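Local coordinates for hypothetical protein HI1011 (Haemophilus influenzae, PDB 1YZY), which catalyses the ATP-dependent phosphorylation of 3-oxo-tetronate to 3-oxo-tetronate 4-phosphate, as a member of the four-carbon acid sugar kinase family, at residues P113-P116 with V117-R120; S137-K140 with N141-I144. All coordinates share one frame; numbering follows the deposited sequence.

Contact 1 of 2, residues P113-P116 with V117-R120; sequences PALP and VNGR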
ATOM      1  N   PRO A 113       6.134  13.940  -6.716  1.00 13.30           N
ATOM      2  CA  PRO A 113       4.976  13.044  -6.730  1.00 15.96           C
ATOM      3  C   PRO A 113       4.693  12.471  -8.118  1.00 20.52           C
ATOM      4  O   PRO A 113       3.562  12.126  -8.459  1.00 28.39           O
ATOM      5  CB  PRO A 113       3.812  14.007  -6.479  1.00  7.46           C
ATOM      6  CG  PRO A 113       4.307  15.312  -7.013  1.00 13.00           C
ATOM      7  CD  PRO A 113       5.701  15.331  -6.500  1.00  9.57           C
ATOM      8  N   ALA A 114       5.741  12.369  -8.926  1.00 20.17           N
ATOM      9  CA  ALA A 114       5.730  11.973 -10.329  1.00 17.83           C
ATOM     10  C   ALA A 114       5.996  10.506 -10.658  1.00 16.40           C
ATOM     11  O   ALA A 114       6.794   9.825 -10.019  1.00 13.63           O
ATOM     12  CB  ALA A 114       6.558  12.862 -11.271  1.00 16.43           C
ATOM     13  N   LEU A 115       5.319  10.076 -11.718  1.00 13.84           N
ATOM     14  CA  LEU A 115       5.407   8.757 -12.330  1.00 16.71           C
ATOM     15  C   LEU A 115       4.715   8.886 -13.685  1.00 21.12           C
ATOM     16  O   LEU A 115       3.556   8.522 -13.879  1.00 23.75           O
ATOM     17  CB  LEU A 115       4.723   7.674 -11.498  1.00 20.40           C
ATOM     18  CG  LEU A 115       4.909   6.261 -12.061  1.00 23.62           C
ATOM     19  CD1 LEU A 115       6.370   6.020 -12.417  1.00 14.18           C
ATOM     20  CD2 LEU A 115       4.428   5.235 -11.041  1.00 22.47           C
ATOM     21  N   PRO A 116       5.393   9.508 -14.658  1.00 19.50           N
ATOM     22  CA  PRO A 116       4.882   9.800 -15.996  1.00 19.38           C
ATOM     23  C   PRO A 116       4.142   8.683 -16.694  1.00 17.66           C
ATOM     24  O   PRO A 116       3.188   8.945 -17.427  1.00 19.40           O
ATOM     25  CB  PRO A 116       6.146  10.200 -16.757  1.00 18.44           C
ATOM     26  CG  PRO A 116       6.960  10.851 -15.699  1.00 14.56           C
ATOM     27  CD  PRO A 116       6.821   9.857 -14.577  1.00 11.34           C
ATOM     28  N   VAL A 117       4.586   7.446 -16.501  1.00 11.84           N
ATOM     29  CA  VAL A 117       3.930   6.318 -17.155  1.00 17.94           C
ATOM     30  C   VAL A 117       2.506   6.148 -16.630  1.00 21.77           C
ATOM     31  O   VAL A 117       1.603   5.739 -17.366  1.00 26.19           O
ATOM     32  CB  VAL A 117       4.752   5.010 -17.001  1.00 25.52           C
ATOM     33  CG1 VAL A 117       4.594   4.423 -15.597  1.00 21.50           C
ATOM     34  CG2 VAL A 117       4.367   4.012 -18.087  1.00 25.22           C
ATOM     35  N   ASN A 118       2.302   6.534 -15.374  1.00 23.07           N
ATOM     36  CA  ASN A 118       0.993   6.442 -14.754  1.00 22.65           C
ATOM     37  C   ASN A 118       0.268   7.784 -14.698  1.00 20.30           C
ATOM     38  O   ASN A 118      -0.515   8.051 -13.789  1.00 23.27           O
ATOM     39  CB  ASN A 118       1.102   5.789 -13.375  1.00 26.53           C
ATOM     40  CG  ASN A 118       1.407   4.296 -13.468  1.00 35.07           C
ATOM     41  OD1 ASN A 118       1.049   3.634 -14.452  1.00 43.69           O
ATOM     42  ND2 ASN A 118       2.065   3.758 -12.447  1.00 42.54           N
ATOM     43  N   GLY A 119       0.545   8.629 -15.686  1.00 15.52           N
ATOM     44  CA  GLY A 119      -0.107   9.921 -15.786  1.00 13.71           C
ATOM     45  C   GLY A 119       0.176  10.998 -14.761  1.00 17.40           C
ATOM     46  O   GLY A 119      -0.645  11.893 -14.582  1.00 16.24           O
ATOM     47  N   ARG A 120       1.306  10.919 -14.075  1.00 17.07           N
ATOM     48  CA  ARG A 120       1.660  11.939 -13.093  1.00 12.40           C
ATOM     49  C   ARG A 120       2.955  12.579 -13.561  1.00 19.44           C
ATOM     50  O   ARG A 120       4.046  12.045 -13.338  1.00 16.10           O
ATOM     51  CB  ARG A 120       1.837  11.323 -11.698  1.00 16.42           C
ATOM     52  CG  ARG A 120       0.553  10.770 -11.080  1.00 24.25           C
ATOM     53  CD  ARG A 120      -0.463  11.875 -10.831  1.00 16.78           C
ATOM     54  NE  ARG A 120      -1.703  11.378 -10.242  1.00 22.32           N
ATOM     55  CZ  ARG A 120      -2.750  10.946 -10.941  1.00 25.71           C
ATOM     56  NH1 ARG A 120      -2.721  10.938 -12.266  1.00 26.98           N
ATOM     57  NH2 ARG A 120      -3.838  10.537 -10.307  1.00 32.43           N
TER
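The peptide carbonyl of L115 takes a backbone donor on each of its two faces: N118 N on one, at 2.8 Å from L115 O, and R120 N on the other. Neither N-H lies in the carbonyl plane; the donors stand 40° and 61° out of it. G119 O lies in the guanidinium plane of R120 and accepts from NH1, while NH1 stands above the plane of that carbonyl; the chain bend at chi2 (-64°) folds the arginine back to it. A shorter bond runs from L115 N to R120 O (2.8 Å), in the carbonyl plane and on a lone pair. With the return bond R120 N to L115 O (3.3 Å), it makes L115 and R120 an antiparallel hydrogen-bonded pair that closes a tight reversal of the chain. Inside the reversal G119 N bonds to P116 O, and G119 takes a positive phi. Apolar contact is slight: the L115 and V117 side chains run side by side, pointing the same way, with L115 CD1 and V117 CG1 4.0 Å apart. Separately, A114 CB makes a van der Waals contact with R120 O at 3.4 Å. The turn joins strand 109-111 to strand 120-123, on which P113 and A114 touch I122; L115 and P116 pack on L204 of helix 202-210, V117 N bonds to N201 OD1, and R120 leans on V129 of strand 126-129.

Contact 2 of 2, residues S137-K140 with N141-I144; sequences SGMK and NHPI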
ATOM      1  N   SER A 137      -7.854  19.229 -12.743  1.00 23.62           N
ATOM      2  CA  SER A 137      -8.324  17.859 -12.604  1.00 21.73           C
ATOM      3  C   SER A 137      -9.473  17.774 -11.594  1.00 25.95           C
ATOM      4  O   SER A 137     -10.069  18.787 -11.225  1.00 27.88           O
ATOM      5  CB  SER A 137      -7.169  16.962 -12.151  1.00 22.67           C
ATOM      6  OG  SER A 137      -6.803  17.216 -10.801  1.00 23.42           O
ATOM      7  N   GLY A 138      -9.837  16.551 -11.219  1.00 26.28           N
ATOM      8  CA  GLY A 138     -10.889  16.374 -10.236  1.00 29.31           C
ATOM      9  C   GLY A 138     -10.409  16.860  -8.878  1.00 27.76           C
ATOM     10  O   GLY A 138     -11.214  17.207  -8.018  1.00 28.86           O
ATOM     11  N   MET A 139      -9.092  16.879  -8.685  1.00 23.13           N
ATOM     12  CA  MET A 139      -8.490  17.332  -7.434  1.00 17.61           C
ATOM     13  C   MET A 139      -8.881  18.752  -7.045  1.00 22.88           C
ATOM     14  O   MET A 139      -8.848  19.105  -5.862  1.00 19.27           O
ATOM     15  CB  MET A 139      -6.966  17.233  -7.498  1.00 22.78           C
ATOM     16  CG  MET A 139      -6.422  15.815  -7.417  1.00 15.42           C
ATOM     17  SD  MET A 139      -7.007  14.861  -5.979  1.00 20.91           S
ATOM     18  CE  MET A 139      -6.193  15.695  -4.625  1.00 12.33           C
ATOM     19  N   LYS A 140      -9.255  19.564  -8.027  1.00 21.42           N
ATOM     20  CA  LYS A 140      -9.631  20.940  -7.744  1.00 25.59           C
ATOM     21  C   LYS A 140     -10.791  20.995  -6.758  1.00 26.19           C
ATOM     22  O   LYS A 140     -10.870  21.909  -5.942  1.00 29.49           O
ATOM     23  CB  LYS A 140      -9.986  21.694  -9.027  1.00 28.33           C
ATOM     24  CG  LYS A 140     -11.168  21.132  -9.796  1.00 36.78           C
ATOM     25  CD  LYS A 140     -11.483  21.993 -11.016  1.00 47.28           C
ATOM     26  CE  LYS A 140     -12.489  21.317 -11.937  1.00 46.19           C
ATOM     27  NZ  LYS A 140     -12.804  22.177 -13.108  1.00 46.60           N
ATOM     28  N   ASN A 141     -11.666  19.997  -6.824  1.00 24.56           N
ATOM     29  CA  ASN A 141     -12.826  19.920  -5.944  1.00 25.18           C
ATOM     30  C   ASN A 141     -12.759  18.671  -5.067  1.00 27.84           C
ATOM     31  O   ASN A 141     -13.746  17.954  -4.939  1.00 24.70           O
ATOM     32  CB  ASN A 141     -14.127  19.893  -6.757  1.00 22.63           C
ATOM     33  CG  ASN A 141     -14.255  21.068  -7.725  1.00 30.39           C
ATOM     34  OD1 ASN A 141     -14.491  20.872  -8.915  1.00 38.86           O
ATOM     35  ND2 ASN A 141     -14.130  22.287  -7.216  1.00 21.08           N
ATOM     36  N   HIS A 142     -11.585  18.377  -4.514  1.00 26.90           N
ATOM     37  CA  HIS A 142     -11.429  17.214  -3.644  1.00 27.94           C
ATOM     38  C   HIS A 142     -12.170  17.487  -2.324  1.00 25.10           C
ATOM     39  O   HIS A 142     -12.087  18.596  -1.781  1.00 20.33           O
ATOM     40  CB  HIS A 142      -9.945  16.922  -3.390  1.00 27.34           C
ATOM     41  CG  HIS A 142      -9.691  15.599  -2.731  1.00 29.12           C
ATOM     42  ND1 HIS A 142      -9.418  15.473  -1.385  1.00 32.17           N
ATOM     43  CD2 HIS A 142      -9.671  14.342  -3.234  1.00 24.32           C
ATOM     44  CE1 HIS A 142      -9.240  14.200  -1.087  1.00 23.32           C
ATOM     45  NE2 HIS A 142      -9.390  13.491  -2.191  1.00 28.63           N
ATOM     46  N   PRO A 143     -12.893  16.472  -1.796  1.00 25.75           N
ATOM     47  CA  PRO A 143     -13.686  16.490  -0.558  1.00 23.24           C
ATOM     48  C   PRO A 143     -12.955  16.842   0.735  1.00 24.23           C
ATOM     49  O   PRO A 143     -13.568  17.303   1.691  1.00 28.38           O
ATOM     50  CB  PRO A 143     -14.234  15.065  -0.493  1.00 20.91           C
ATOM     51  CG  PRO A 143     -14.354  14.686  -1.898  1.00 33.33           C
ATOM     52  CD  PRO A 143     -13.061  15.174  -2.472  1.00 25.91           C
ATOM     53  N   ILE A 144     -11.662  16.548   0.791  1.00 23.72           N
ATOM     54  CA  ILE A 144     -10.871  16.826   1.982  1.00 23.61           C
ATOM     55  C   ILE A 144      -9.743  17.832   1.707  1.00 23.34           C
ATOM     56  O   ILE A 144      -9.617  18.841   2.406  1.00 27.34           O
ATOM     57  CB  ILE A 144     -10.255  15.508   2.558  1.00 22.73           C
ATOM     58  CG1 ILE A 144     -11.353  14.479   2.833  1.00 21.58           C
ATOM     59  CG2 ILE A 144      -9.475  15.789   3.842  1.00 24.87           C
ATOM     60  CD1 ILE A 144     -10.833  13.187   3.436  1.00 18.91           C
TER
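CH-pi and sulfur-aromatic contact between M139 and H142 carries the side-chain part of this turn. M139 CE lies over one face of the imidazole, 4.3 Å from the ring centroid of H142 and 27° off the ring normal, which meets the geometry of a CH-pi contact. The sulfur stands farther out: M139 SD approaches obliquely, 46° off the normal, with H142 CD2 its nearest ring atom at 3.9 Å. Bends at chi2 and chi3 (-69° at the latter) of M139 curl the thioether back, although the side chain sets out away from 141-144. P143 CD lies over the opposite face of the ring, offset toward the rim, and H142 ND1 is hydrogen-bonded to T145 N, which probably helps fix the ring's rotation.

Backbone hydrogen bonds repeat with a three-residue step, as in a 3-10 turn: N141 N to G138 O and H142 N to M139 O, both 3.1 Å. At the start, S137 OG accepts from M139 N at 3.1 Å, forming an ST turn, and also bonds to L134 O.

Van der Waals contact on the exposed side comes from K140 and N141, which run alongside each other; K140 CG is 3.4 Å from N141 OD1, and the lysine continues extended past the amide.

This surface turn lies in the loop between strand 132-133 and helix 152-159. The M139 side chain touches T84, D86 and M147, and its backbone is hydrogen-bonded to M147.

Overall arrangement
Contact 1 precedes contact 2 along the chain, and both fall within the sugar-binding N-terminal domain. Between them runs the small antiparallel sheet of strands 120-123, 126-129 and 132-133: 113-120 leads into its first strand, and 137-144 follows its last. The two centres are about 18 Å apart and the nearest atoms about 7 Å, without touching. Contact 1 is partly buried, its centre about 17 Å from the centre of the chain, whereas contact 2 is a surface contact with its centre about 22 Å from it. T84 is a shared neighbour, met by R120 and by M139. Both lie away from the residues that probably bind ATP, consistent with a structural role as connections of the N-terminal part.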